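Local coordinates for protein Amuc_1100 (Akkermansia muciniphila, PDB 6KNY) that has no established molecular function but is probably held in a membrane by a transmembrane helix, which the crystallised soluble part lacks, at residues L60-L65 against L120-K125; G138-I143 against K262-V267; T54-F59 against V274-P279; T71-E76 against L102-Y107. All coordinates share one frame; numbering follows the deposited sequence. Where two conformers were deposited one is given.

Interaction 1 of 4, residues L60-L65 against L120-K125; sequences LASSAL and LGFELK
F122 reaches out from helix 117-134 and sets its ring against S62 and S63 and its CB against L65, in the loop that leads from helix 51-55 to helix 70-91. This is loop-on-helix packing in an alpha/beta fold, beside the end of sheet strand 265-276. The CG atom of F122 stands anti to its backbone N (chi1 165°), which swings the ring off the helix and across to the loop.

The three loop residues meet the phenylalanine in different ways. S62 offers its backbone: its carbonyl O sits at the ring edge, close to the ring plane, 3.2 Å from F122 CD1. Such an approach brings the oxygen to the weakly positive C-H rim. S63 follows with its CA 3.7 Å from F122 CE1, coming in obliquely, while its OG passes the same CE1 at 3.9 Å. L65 works nearer the helix backbone, where the two side chains cross obliquely and the branch ending in CD2 comes within 3.6 Å of F122 CB.

No hydrogen bond joins the two segments, and the serine hydroxyls are used on other neighbours. S62 OG pairs with D198 O, and S63 OG with the backbone N of F276. Within the loop a backbone bond from S63 N to L60 O, 3.1 Å, closes a turn. H275 completes the surroundings: its ring packs edge-to-face with that of F122, and its NE2 is hydrogen-bonded to S63 O, the carbonyl just after the one at the F122 rim.

Interaction 2 of 4, residues G138-I143 against K262-V267; sequences GLSKFI and KEQVFV
S140 and Q264, beside the starts of strands 141-146 and 265-276, join side chain to side chain at one end of the sheet, over strand 170-181, which runs between those two strands. Q264 NE2 donates to S140 OG at 2.6 Å, a short bond bent to 144°, with the hydroxyl lying close to the plane of the amide. The serine OG is tucked between its own backbone N and carbonyl carbon (chi1 71°), while the glutamine chain folds at its second torsion (-72°) to bring the amide down to it. A classic beta bulge, with S140 and K141 set opposite the single residue Q180, lies at this place.

Further along, three residues on from S140 and two from Q264, I143 and F266 cross at about a right angle. The extended CG1-CD1 branch of I143 ends in the ring plane at the edge of F266, with CD1 3.5 Å from CD2 and 3.6 Å from CE2. E211 also touches both Q264 and F266.

Q180 ties the polar half together, its O bonding to S140 OG and its OE1 to Q264 NE2. The amide nitrogen thus serves two oxygens, and this polar link runs through uncharged groups: a hydroxyl, two amides and a carbonyl.

Interaction 3 of 4, residues T54-F59 against V274-P279; sequences TAYKPF and VHFNQP
N277 ND2 is gripped by two oxygens, T171 OG1 and A168 O, while the other amide atom, N277 OD1, accepts a hydrogen from H275 ND1 at 2.8 Å. That bond lies close to the imidazole plane. These bonds lie just where strand 265-276 of the mixed sheet ends, and between H275 and N277 the strand presents F276 to the turn that follows helix 51-55.

F276 carries the whole contact on its side. Its far ring atoms are met by two beta carbons: Y56 CB lies 3.6 Å from F276 CZ, and F59 CB lies 3.7 Å from F276 CE2. Both approach obliquely. Y56 and F276 cross at about a right angle, and Y56 CG adds a contact with CZ at 3.9 Å. In each of the two turn residues CB points at the strand, but CG lies beside the backbone N (chi1 -59° in Y56, -55° in F59), which turns the ring away from it.

The turn is closed by a backbone bond from F59 N to Y56 O at 2.9 Å, which holds the two beta carbons close together. F59 also touches L200, in the loop before strand 201-210, and L60 packs on F276 as well. One face of the F276 ring is covered from its own strand, where V274 CG1 sits 3.7 Å above the ring plane, offset toward the rim.

Interaction 4 of 4, residues T71-E76 against L102-Y107; sequences TAFQNE and LGFQVY
An aromatic cluster of F73, F104 and Y107 fastens helix 70-91 to the loop that follows helix 97-100. F73 points into it from the helix, CG anti to the backbone N (chi1 170°), and directs its edge at the face of F104. The rings form an offset edge-to-face pair, centroids 5.5 Å apart and planes at 68°, with F73 CZ 3.6 Å from F104 CD1. Next to CZ, F73 CE2 meets Y107 CD2 at 3.9 Å; the side chains cross at about a right angle, and the ring contact is oblique.

Beside the cluster lies a polar tie. Q74 stretches its chain toward the loop and donates from NE2 to Y107 O at 2.9 Å, reaching the carbonyl from above its plane. The same nitrogen has a stronger partner in T109 O, so one amide holds two carbonyls of the loop. Y107 N in turn bonds to F104 O at 2.9 Å, fixing the turn between the two loop aromatics. The Y107 hydroxyl is hydrogen-bonded to E153.

The buried cluster is roofed by helix 117-134: L120 rests on F73 and Y107, and L124 on F73 and F104. L77 of helix 70-91 touches F104 as well, leaving the loop aromatics wedged between two helices.

How the interactions relate
From the N terminus, the turn after helix 51-55 opens interaction 3, which closes only at the end of strand 265-276 and so encloses all the others. Interaction 1 starts in the next residues and returns at helix 117-134; nested within it, interaction 4 closes the shorter loop from helix 70-91 to segment 102-107. Interaction 2 follows in series, from strand 141-146 to the start of strand 265-276, still inside interaction 3. None cross. Interactions 1 and 3 touch through S63 and H275, while interactions 1 and 4 meet through L124 and F73 and the K125-E76 salt bridge. Interaction 2 stands apart, its centre about 32 Å from that of interaction 3, towards the opposite end of the same strand.

Interaction 1 of 4, residues L60-L65 against L120-K125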
loop_
_atom_site.group_PDB
_atom_site.type_symbol
_atom_site.label_atom_id
_atom_site.label_comp_id
_atom_site.label_asym_id
_atom_site.label_seq_id
_atom_site.Cartn_x
_atom_site.Cartn_y
_atom_site.Cartn_z
ATOM N N LEU A 60 1.724 -12.980 -9.575
ATOM C CA LEU A 60 1.680 -12.559 -10.973
ATOM C C LEU A 60 0.309 -12.027 -11.362
ATOM O O LEU A 60 0.220 -10.997 -12.040
ATOM C CB LEU A 60 2.070 -13.718 -11.899
ATOM C CG LEU A 60 3.442 -14.357 -11.663
ATOM C CD1 LEU A 60 3.753 -15.391 -12.769
ATOM C CD2 LEU A 60 4.580 -13.311 -11.539
ATOM N N ALA A 61 -0.764 -12.693 -10.911
ATOM C CA ALA A 61 -2.097 -12.427 -11.465
ATOM C C ALA A 61 -2.572 -11.019 -11.141
ATOM O O ALA A 61 -3.177 -10.345 -11.988
ATOM C CB ALA A 61 -3.107 -13.456 -10.956
ATOM N N SER A 62 -2.305 -10.552 -9.924
ATOM C CA SER A 62 -2.785 -9.238 -9.521
ATOM C C SER A 62 -2.089 -8.087 -10.247
ATOM O O SER A 62 -2.591 -6.959 -10.183
ATOM C CB SER A 62 -2.636 -9.083 -8.000
ATOM O OG SER A 62 -1.279 -8.876 -7.625
ATOM N N SER A 63 -0.975 -8.334 -10.955
ATOM C CA SER A 63 -0.315 -7.268 -11.718
ATOM C C SER A 63 -0.957 -6.969 -13.070
ATOM O O SER A 63 -0.570 -5.967 -13.702
ATOM C CB SER A 63 1.185 -7.577 -11.957
ATOM O OG SER A 63 1.931 -7.494 -10.742
ATOM N N ALA A 64 -1.902 -7.787 -13.547
ATOM C CA ALA A 64 -2.574 -7.444 -14.804
ATOM C C ALA A 64 -3.271 -6.099 -14.660
ATOM O O ALA A 64 -4.137 -5.928 -13.797
ATOM C CB ALA A 64 -3.578 -8.526 -15.200
ATOM N N LEU A 65 -2.889 -5.146 -15.506
ATOM C CA LEU A 65 -3.496 -3.821 -15.529
ATOM C C LEU A 65 -4.739 -3.832 -16.414
ATOM O O LEU A 65 -4.692 -4.331 -17.555
ATOM C CB LEU A 65 -2.490 -2.790 -16.040
ATOM C CG LEU A 65 -1.180 -2.685 -15.219
ATOM C CD1 LEU A 65 -0.242 -1.605 -15.733
ATOM C CD2 LEU A 65 -1.449 -2.475 -13.738
ATOM N N LEU A 120 -2.165 3.350 -11.487
ATOM C CA LEU A 120 -2.560 3.803 -10.153
ATOM C C LEU A 120 -3.595 2.890 -9.499
ATOM O O LEU A 120 -3.619 2.762 -8.261
ATOM C CB LEU A 120 -3.113 5.220 -10.234
ATOM C CG LEU A 120 -2.075 6.268 -10.630
ATOM C CD1 LEU A 120 -2.739 7.610 -10.899
ATOM C CD2 LEU A 120 -1.023 6.401 -9.533
ATOM N N GLY A 121 -4.493 2.288 -10.291
ATOM C CA GLY A 121 -5.501 1.414 -9.700
ATOM C C GLY A 121 -4.898 0.145 -9.137
ATOM O O GLY A 121 -5.336 -0.357 -8.105
ATOM N N PHE A 122 -3.883 -0.394 -9.813
ATOM C CA PHE A 122 -3.130 -1.507 -9.250
ATOM C C PHE A 122 -2.484 -1.090 -7.936
ATOM O O PHE A 122 -2.607 -1.784 -6.927
ATOM C CB PHE A 122 -2.054 -1.981 -10.232
ATOM C CG PHE A 122 -1.010 -2.863 -9.600
ATOM C CD1 PHE A 122 -1.264 -4.215 -9.385
ATOM C CD2 PHE A 122 0.208 -2.342 -9.184
ATOM C CE1 PHE A 122 -0.308 -5.029 -8.779
ATOM C CE2 PHE A 122 1.161 -3.153 -8.590
ATOM C CZ PHE A 122 0.910 -4.487 -8.392
ATOM N N GLU A 123 -1.807 0.061 -7.932
ATOM C CA GLU A 123 -1.107 0.514 -6.729
ATOM C C GLU A 123 -2.081 0.807 -5.599
ATOM O O GLU A 123 -1.839 0.446 -4.442
ATOM C CB GLU A 123 -0.257 1.747 -7.038
ATOM C CG GLU A 123 0.710 2.052 -5.921
ATOM C CD GLU A 123 1.643 3.196 -6.232
ATOM O OE1 GLU A 123 1.271 4.081 -7.034
ATOM O OE2 GLU A 123 2.745 3.217 -5.646
ATOM N N LEU A 124 -3.202 1.451 -5.921
ATOM C CA LEU A 124 -4.221 1.721 -4.914
ATOM C C LEU A 124 -4.803 0.430 -4.344
ATOM O O LEU A 124 -5.007 0.320 -3.130
ATOM C CB LEU A 124 -5.318 2.592 -5.529
ATOM C CG LEU A 124 -6.603 2.802 -4.714
ATOM C CD1 LEU A 124 -6.303 3.287 -3.287
ATOM C CD2 LEU A 124 -7.566 3.756 -5.445
ATOM N N LYS A 125 -5.087 -0.559 -5.198
ATOM C CA LYS A 125 -5.659 -1.804 -4.678
ATOM C C LYS A 125 -4.674 -2.524 -3.768
ATOM O O LYS A 125 -5.071 -3.070 -2.730
ATOM C CB LYS A 125 -6.102 -2.731 -5.821
ATOM C CG LYS A 125 -7.405 -2.280 -6.483
ATOM C CD LYS A 125 -8.637 -3.175 -6.149
ATOM C CE LYS A 125 -9.888 -2.899 -7.012
ATOM N NZ LYS A 125 -11.161 -2.633 -6.258
#

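Interaction 2 of 4, residues G138-I143 against K262-V267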
loop_
_atom_site.group_PDB
_atom_site.type_symbol
_atom_site.label_atom_id
_atom_site.label_comp_id
_atom_site.label_asym_id
_atom_site.label_seq_id
_atom_site.Cartn_x
_atom_site.Cartn_y
_atom_site.Cartn_z
ATOM N N GLY A 138 -4.044 -4.484 15.782
ATOM C CA GLY A 138 -4.086 -3.920 17.121
ATOM C C GLY A 138 -3.222 -2.696 17.312
ATOM O O GLY A 138 -2.834 -2.386 18.450
ATOM N N LEU A 139 -2.880 -2.001 16.225
ATOM C CA LEU A 139 -2.072 -0.792 16.319
ATOM C C LEU A 139 -2.881 0.320 16.969
ATOM O O LEU A 139 -4.106 0.265 17.041
ATOM C CB LEU A 139 -1.623 -0.340 14.932
ATOM C CG LEU A 139 -0.748 -1.322 14.155
ATOM C CD1 LEU A 139 -0.674 -0.922 12.691
ATOM C CD2 LEU A 139 0.651 -1.420 14.780
ATOM N N SER A 140 -2.194 1.375 17.398
ATOM C CA SER A 140 -2.917 2.486 17.999
ATOM C C SER A 140 -3.061 3.690 17.081
ATOM O O SER A 140 -3.997 4.477 17.262
ATOM C CB SER A 140 -2.243 2.914 19.307
ATOM O OG SER A 140 -1.019 3.551 19.019
ATOM N N LYS A 141 -2.144 3.882 16.130
ATOM C CA LYS A 141 -2.233 5.013 15.214
ATOM C C LYS A 141 -1.586 4.657 13.887
ATOM O O LYS A 141 -0.556 3.979 13.856
ATOM C CB LYS A 141 -1.542 6.278 15.753
ATOM C CG LYS A 141 -1.529 6.442 17.260
ATOM C CD LYS A 141 -0.968 7.782 17.661
ATOM C CE LYS A 141 -1.042 7.947 19.169
ATOM N NZ LYS A 141 -0.453 9.228 19.629
ATOM N N PHE A 142 -2.201 5.124 12.804
ATOM C CA PHE A 142 -1.541 5.283 11.514
ATOM C C PHE A 142 -1.038 6.720 11.443
ATOM O O PHE A 142 -1.820 7.665 11.612
ATOM C CB PHE A 142 -2.491 5.003 10.347
ATOM C CG PHE A 142 -2.855 3.555 10.180
ATOM C CD1 PHE A 142 -1.917 2.639 9.732
ATOM C CD2 PHE A 142 -4.152 3.114 10.438
ATOM C CE1 PHE A 142 -2.257 1.295 9.559
ATOM C CE2 PHE A 142 -4.497 1.780 10.268
ATOM C CZ PHE A 142 -3.553 0.868 9.828
ATOM N N ILE A 143 0.258 6.893 11.227
ATOM C CA ILE A 143 0.871 8.212 11.258
ATOM C C ILE A 143 1.014 8.789 9.855
ATOM O O ILE A 143 0.784 9.980 9.637
ATOM C CB ILE A 143 2.234 8.138 11.985
ATOM C CG1 ILE A 143 2.031 7.727 13.440
ATOM C CG2 ILE A 143 2.983 9.496 11.894
ATOM C CD1 ILE A 143 3.321 7.406 14.184
ATOM N N LYS A 262 3.116 4.195 28.136
ATOM C CA LYS A 262 2.147 3.302 27.497
ATOM C C LYS A 262 2.831 2.095 26.856
ATOM O O LYS A 262 2.167 1.126 26.488
ATOM C CB LYS A 262 1.338 4.058 26.438
ATOM N N GLU A 263 4.159 2.180 26.733
ATOM C CA GLU A 263 4.975 1.223 25.983
ATOM C C GLU A 263 4.533 1.178 24.514
ATOM O O GLU A 263 3.961 0.202 24.021
ATOM C CB GLU A 263 4.928 -0.167 26.633
ATOM N N GLN A 264 4.794 2.291 23.833
ATOM C CA GLN A 264 4.502 2.438 22.415
ATOM C C GLN A 264 5.787 2.276 21.617
ATOM O O GLN A 264 6.854 2.740 22.034
ATOM C CB GLN A 264 3.884 3.804 22.110
ATOM C CG GLN A 264 2.438 3.993 22.593
ATOM C CD GLN A 264 1.413 3.207 21.792
ATOM O OE1 GLN A 264 0.988 2.124 22.192
ATOM N NE2 GLN A 264 0.992 3.763 20.669
ATOM N N VAL A 265 5.677 1.598 20.480
ATOM C CA VAL A 265 6.783 1.415 19.548
ATOM C C VAL A 265 6.406 2.087 18.231
ATOM O O VAL A 265 5.293 1.896 17.725
ATOM C CB VAL A 265 7.088 -0.077 19.349
ATOM C CG1 VAL A 265 8.163 -0.270 18.288
ATOM C CG2 VAL A 265 7.481 -0.719 20.686
ATOM N N PHE A 266 7.313 2.890 17.694
ATOM C CA PHE A 266 7.073 3.611 16.452
ATOM C C PHE A 266 7.828 2.928 15.319
ATOM O O PHE A 266 9.013 2.605 15.471
ATOM C CB PHE A 266 7.502 5.066 16.608
ATOM C CG PHE A 266 7.696 5.809 15.308
ATOM C CD1 PHE A 266 8.928 5.802 14.652
ATOM C CD2 PHE A 266 6.654 6.545 14.756
ATOM C CE1 PHE A 266 9.108 6.501 13.463
ATOM C CE2 PHE A 266 6.824 7.252 13.571
ATOM C CZ PHE A 266 8.050 7.233 12.923
ATOM N N VAL A 267 7.137 2.702 14.221
ATOM C CA VAL A 267 7.685 2.076 13.044
ATOM C C VAL A 267 7.503 2.912 11.811
ATOM O O VAL A 267 6.479 3.446 11.578
ATOM C CB VAL A 267 7.031 0.730 12.740
ATOM C CG1 VAL A 267 7.633 0.087 11.510
ATOM C CG2 VAL A 267 7.153 -0.201 13.903
#

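Interaction 3 of 4, residues T54-F59 against V274-P279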
loop_
_atom_site.group_PDB
_atom_site.type_symbol
_atom_site.label_atom_id
_atom_site.label_comp_id
_atom_site.label_asym_id
_atom_site.label_seq_id
_atom_site.Cartn_x
_atom_site.Cartn_y
_atom_site.Cartn_z
ATOM N N THR A 54 8.237 -18.705 -11.753
ATOM C CA THR A 54 8.159 -19.775 -10.758
ATOM C C THR A 54 8.262 -19.220 -9.347
ATOM O O THR A 54 7.439 -19.523 -8.475
ATOM C CB THR A 54 9.288 -20.783 -10.960
ATOM O OG1 THR A 54 9.190 -21.393 -12.240
ATOM C CG2 THR A 54 9.209 -21.878 -9.893
ATOM N N ALA A 55 9.300 -18.428 -9.099
ATOM C CA ALA A 55 9.616 -18.021 -7.740
ATOM C C ALA A 55 8.513 -17.168 -7.135
ATOM O O ALA A 55 8.309 -17.204 -5.921
ATOM C CB ALA A 55 10.948 -17.251 -7.717
ATOM N N TYR A 56 7.804 -16.387 -7.951
ATOM C CA TYR A 56 6.837 -15.405 -7.468
ATOM C C TYR A 56 5.450 -15.650 -8.060
ATOM O O TYR A 56 4.636 -14.722 -8.196
ATOM C CB TYR A 56 7.336 -13.990 -7.766
ATOM C CG TYR A 56 8.683 -13.737 -7.105
ATOM C CD1 TYR A 56 8.817 -13.755 -5.714
ATOM C CD2 TYR A 56 9.830 -13.561 -7.871
ATOM C CE1 TYR A 56 10.050 -13.549 -5.101
ATOM C CE2 TYR A 56 11.082 -13.366 -7.269
ATOM C CZ TYR A 56 11.185 -13.361 -5.885
ATOM O OH TYR A 56 12.427 -13.164 -5.295
ATOM N N LYS A 57 5.169 -16.911 -8.382
ATOM C CA LYS A 57 3.921 -17.291 -9.046
ATOM C C LYS A 57 2.663 -16.669 -8.446
ATOM O O LYS A 57 1.851 -16.127 -9.215
ATOM C CB LYS A 57 3.802 -18.822 -9.061
ATOM C CG LYS A 57 2.561 -19.334 -9.823
ATOM C CD LYS A 57 2.592 -20.863 -9.981
ATOM C CE LYS A 57 1.421 -21.387 -10.817
ATOM N NZ LYS A 57 1.876 -22.197 -12.000
ATOM N N PRO A 58 2.420 -16.711 -7.129
ATOM C CA PRO A 58 1.140 -16.175 -6.620
ATOM C C PRO A 58 1.015 -14.671 -6.753
ATOM O O PRO A 58 -0.101 -14.152 -6.634
ATOM C CB PRO A 58 1.121 -16.593 -5.139
ATOM C CG PRO A 58 2.537 -16.925 -4.784
ATOM C CD PRO A 58 3.253 -17.294 -6.055
ATOM N N PHE A 59 2.096 -13.952 -7.032
ATOM C CA PHE A 59 2.003 -12.507 -7.180
ATOM C C PHE A 59 1.766 -12.054 -8.609
ATOM O O PHE A 59 1.596 -10.851 -8.833
ATOM C CB PHE A 59 3.266 -11.851 -6.622
ATOM C CG PHE A 59 3.537 -12.248 -5.211
ATOM C CD1 PHE A 59 2.670 -11.848 -4.205
ATOM C CD2 PHE A 59 4.603 -13.071 -4.890
ATOM C CE1 PHE A 59 2.885 -12.223 -2.885
ATOM C CE2 PHE A 59 4.826 -13.456 -3.573
ATOM C CZ PHE A 59 3.974 -13.016 -2.565
ATOM N N VAL A 274 6.168 -4.609 -5.842
ATOM C CA VAL A 274 6.753 -5.163 -7.059
ATOM C C VAL A 274 5.629 -5.383 -8.071
ATOM O O VAL A 274 4.754 -6.231 -7.859
ATOM C CB VAL A 274 7.515 -6.458 -6.753
ATOM C CG1 VAL A 274 8.073 -7.084 -8.026
ATOM C CG2 VAL A 274 8.637 -6.166 -5.726
ATOM N N HIS A 275 5.630 -4.605 -9.163
ATOM C CA HIS A 275 4.693 -4.840 -10.259
ATOM C C HIS A 275 5.375 -5.681 -11.340
ATOM O O HIS A 275 6.320 -5.217 -11.987
ATOM C CB HIS A 275 4.170 -3.545 -10.881
ATOM C CG HIS A 275 3.183 -3.807 -11.982
ATOM N ND1 HIS A 275 3.533 -3.819 -13.318
ATOM C CD2 HIS A 275 1.875 -4.165 -11.938
ATOM C CE1 HIS A 275 2.477 -4.130 -14.051
ATOM N NE2 HIS A 275 1.454 -4.328 -13.239
ATOM N N PHE A 276 4.866 -6.892 -11.562
ATOM C CA PHE A 276 5.373 -7.775 -12.612
ATOM C C PHE A 276 4.818 -7.345 -13.964
ATOM O O PHE A 276 3.605 -7.185 -14.125
ATOM C CB PHE A 276 5.007 -9.226 -12.298
ATOM C CG PHE A 276 5.682 -9.730 -11.066
ATOM C CD1 PHE A 276 6.969 -10.257 -11.130
ATOM C CD2 PHE A 276 5.059 -9.636 -9.834
ATOM C CE1 PHE A 276 7.625 -10.686 -9.971
ATOM C CE2 PHE A 276 5.709 -10.052 -8.672
ATOM C CZ PHE A 276 6.992 -10.575 -8.742
ATOM N N ASN A 277 5.708 -7.145 -14.934
ATOM C CA ASN A 277 5.346 -6.425 -16.145
ATOM C C ASN A 277 4.938 -7.344 -17.292
ATOM O O ASN A 277 3.944 -7.070 -17.968
ATOM C CB ASN A 277 6.503 -5.521 -16.579
ATOM C CG ASN A 277 6.643 -4.302 -15.685
ATOM O OD1 ASN A 277 5.653 -3.851 -15.079
ATOM N ND2 ASN A 277 7.873 -3.774 -15.567
ATOM N N GLN A 278 5.680 -8.409 -17.530
ATOM C CA GLN A 278 5.361 -9.245 -18.694
ATOM C C GLN A 278 5.744 -10.693 -18.395
ATOM O O GLN A 278 6.551 -11.301 -19.106
ATOM C CB GLN A 278 6.055 -8.693 -19.955
ATOM C CG GLN A 278 7.582 -8.806 -20.008
ATOM C CD GLN A 278 8.314 -7.518 -19.656
ATOM O OE1 GLN A 278 7.737 -6.429 -19.661
ATOM N NE2 GLN A 278 9.600 -7.644 -19.340
ATOM N N PRO A 279 5.194 -11.284 -17.343
ATOM C CA PRO A 279 5.528 -12.679 -17.047
ATOM C C PRO A 279 5.028 -13.573 -18.175
ATOM O O PRO A 279 4.027 -13.271 -18.835
ATOM C CB PRO A 279 4.779 -12.952 -15.736
ATOM C CG PRO A 279 3.591 -12.040 -15.799
ATOM C CD PRO A 279 4.041 -10.811 -16.552
#

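Interaction 4 of 4, residues T71-E76 against L102-Y107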
loop_
_atom_site.group_PDB
_atom_site.type_symbol
_atom_site.label_atom_id
_atom_site.label_comp_id
_atom_site.label_asym_id
_atom_site.label_seq_id
_atom_site.Cartn_x
_atom_site.Cartn_y
_atom_site.Cartn_z
ATOM N N THR A 71 -11.957 9.074 -13.343
ATOM C CA THR A 71 -12.968 9.267 -12.306
ATOM C C THR A 71 -13.294 7.966 -11.596
ATOM O O THR A 71 -13.559 7.985 -10.387
ATOM C CB THR A 71 -14.226 9.929 -12.880
ATOM O OG1 THR A 71 -15.087 8.936 -13.439
ATOM C CG2 THR A 71 -13.853 10.937 -13.962
ATOM N N ALA A 72 -13.215 6.827 -12.299
ATOM C CA ALA A 72 -13.350 5.523 -11.636
ATOM C C ALA A 72 -12.239 5.294 -10.608
ATOM O O ALA A 72 -12.492 4.768 -9.516
ATOM C CB ALA A 72 -13.356 4.390 -12.662
ATOM N N PHE A 73 -11.004 5.670 -10.938
ATOM C CA PHE A 73 -9.946 5.630 -9.932
ATOM C C PHE A 73 -10.308 6.498 -8.733
ATOM O O PHE A 73 -10.267 6.044 -7.581
ATOM C CB PHE A 73 -8.615 6.092 -10.516
ATOM C CG PHE A 73 -7.556 6.308 -9.462
ATOM C CD1 PHE A 73 -6.858 5.225 -8.930
ATOM C CD2 PHE A 73 -7.298 7.577 -8.961
ATOM C CE1 PHE A 73 -5.893 5.418 -7.943
ATOM C CE2 PHE A 73 -6.332 7.768 -7.975
ATOM C CZ PHE A 73 -5.632 6.684 -7.471
ATOM N N GLN A 74 -10.656 7.759 -8.993
ATOM C CA GLN A 74 -10.963 8.701 -7.919
ATOM C C GLN A 74 -12.126 8.213 -7.069
ATOM O O GLN A 74 -12.115 8.347 -5.839
ATOM C CB GLN A 74 -11.271 10.057 -8.534
ATOM C CG GLN A 74 -11.150 11.217 -7.615
ATOM C CD GLN A 74 -11.165 12.520 -8.375
ATOM O OE1 GLN A 74 -11.858 12.646 -9.386
ATOM N NE2 GLN A 74 -10.377 13.484 -7.918
ATOM N N ASN A 75 -13.129 7.621 -7.713
ATOM C CA ASN A 75 -14.273 7.094 -6.980
ATOM C C ASN A 75 -13.865 5.883 -6.144
ATOM O O ASN A 75 -14.328 5.713 -5.012
ATOM C CB ASN A 75 -15.391 6.773 -7.979
ATOM C CG ASN A 75 -16.355 5.719 -7.477
ATOM O OD1 ASN A 75 -17.209 5.996 -6.633
ATOM N ND2 ASN A 75 -16.241 4.510 -8.011
ATOM N N GLU A 76 -12.961 5.049 -6.665
ATOM C CA GLU A 76 -12.440 3.936 -5.870
ATOM C C GLU A 76 -11.600 4.444 -4.698
ATOM O O GLU A 76 -11.683 3.915 -3.582
ATOM C CB GLU A 76 -11.618 2.996 -6.756
ATOM C CG GLU A 76 -11.175 1.721 -6.050
ATOM C CD GLU A 76 -10.335 0.817 -6.947
ATOM O OE1 GLU A 76 -9.586 1.342 -7.804
ATOM O OE2 GLU A 76 -10.437 -0.419 -6.803
ATOM N N LEU A 102 -4.256 7.134 1.694
ATOM C CA LEU A 102 -3.556 5.953 1.182
ATOM C C LEU A 102 -2.404 6.301 0.238
ATOM O O LEU A 102 -2.040 5.486 -0.619
ATOM C CB LEU A 102 -4.538 5.005 0.482
ATOM C CG LEU A 102 -5.570 4.391 1.428
ATOM C CD1 LEU A 102 -6.688 3.712 0.633
ATOM C CD2 LEU A 102 -4.913 3.416 2.407
ATOM N N GLY A 103 -1.833 7.500 0.367
ATOM C CA GLY A 103 -0.787 7.986 -0.514
ATOM C C GLY A 103 -1.266 8.737 -1.738
ATOM O O GLY A 103 -0.434 9.168 -2.554
ATOM N N PHE A 104 -2.574 8.917 -1.904
ATOM C CA PHE A 104 -3.106 9.486 -3.136
ATOM C C PHE A 104 -3.872 10.787 -2.889
ATOM O O PHE A 104 -4.804 11.111 -3.635
ATOM C CB PHE A 104 -4.011 8.474 -3.840
ATOM C CG PHE A 104 -3.337 7.161 -4.201
ATOM C CD1 PHE A 104 -2.717 6.993 -5.442
ATOM C CD2 PHE A 104 -3.366 6.082 -3.323
ATOM C CE1 PHE A 104 -2.141 5.766 -5.789
ATOM C CE2 PHE A 104 -2.784 4.854 -3.666
ATOM C CZ PHE A 104 -2.167 4.701 -4.886
ATOM N N GLN A 105 -3.489 11.564 -1.863
ATOM C CA GLN A 105 -4.201 12.814 -1.608
ATOM C C GLN A 105 -4.033 13.790 -2.762
ATOM O O GLN A 105 -4.886 14.658 -2.975
ATOM C CB GLN A 105 -3.735 13.469 -0.299
ATOM C CG GLN A 105 -4.634 14.658 0.116
ATOM C CD GLN A 105 -4.332 15.197 1.510
ATOM O OE1 GLN A 105 -3.204 15.103 1.991
ATOM N NE2 GLN A 105 -5.349 15.762 2.164
ATOM N N VAL A 106 -2.963 13.649 -3.539
ATOM C CA VAL A 106 -2.799 14.482 -4.727
ATOM C C VAL A 106 -3.972 14.337 -5.703
ATOM O O VAL A 106 -4.184 15.202 -6.559
ATOM C CB VAL A 106 -1.454 14.122 -5.396
ATOM C CG1 VAL A 106 -1.480 12.685 -5.944
ATOM C CG2 VAL A 106 -1.090 15.133 -6.476
ATOM N N TYR A 107 -4.742 13.257 -5.604
ATOM C CA TYR A 107 -5.892 13.058 -6.477
ATOM C C TYR A 107 -7.217 13.179 -5.722
ATOM O O TYR A 107 -8.234 12.628 -6.161
ATOM C CB TYR A 107 -5.778 11.701 -7.172
ATOM C CG TYR A 107 -4.526 11.578 -8.025
ATOM C CD1 TYR A 107 -4.277 12.480 -9.053
ATOM C CD2 TYR A 107 -3.584 10.579 -7.779
ATOM C CE1 TYR A 107 -3.126 12.388 -9.827
ATOM C CE2 TYR A 107 -2.424 10.479 -8.549
ATOM C CZ TYR A 107 -2.205 11.383 -9.577
ATOM O OH TYR A 107 -1.067 11.302 -10.369
#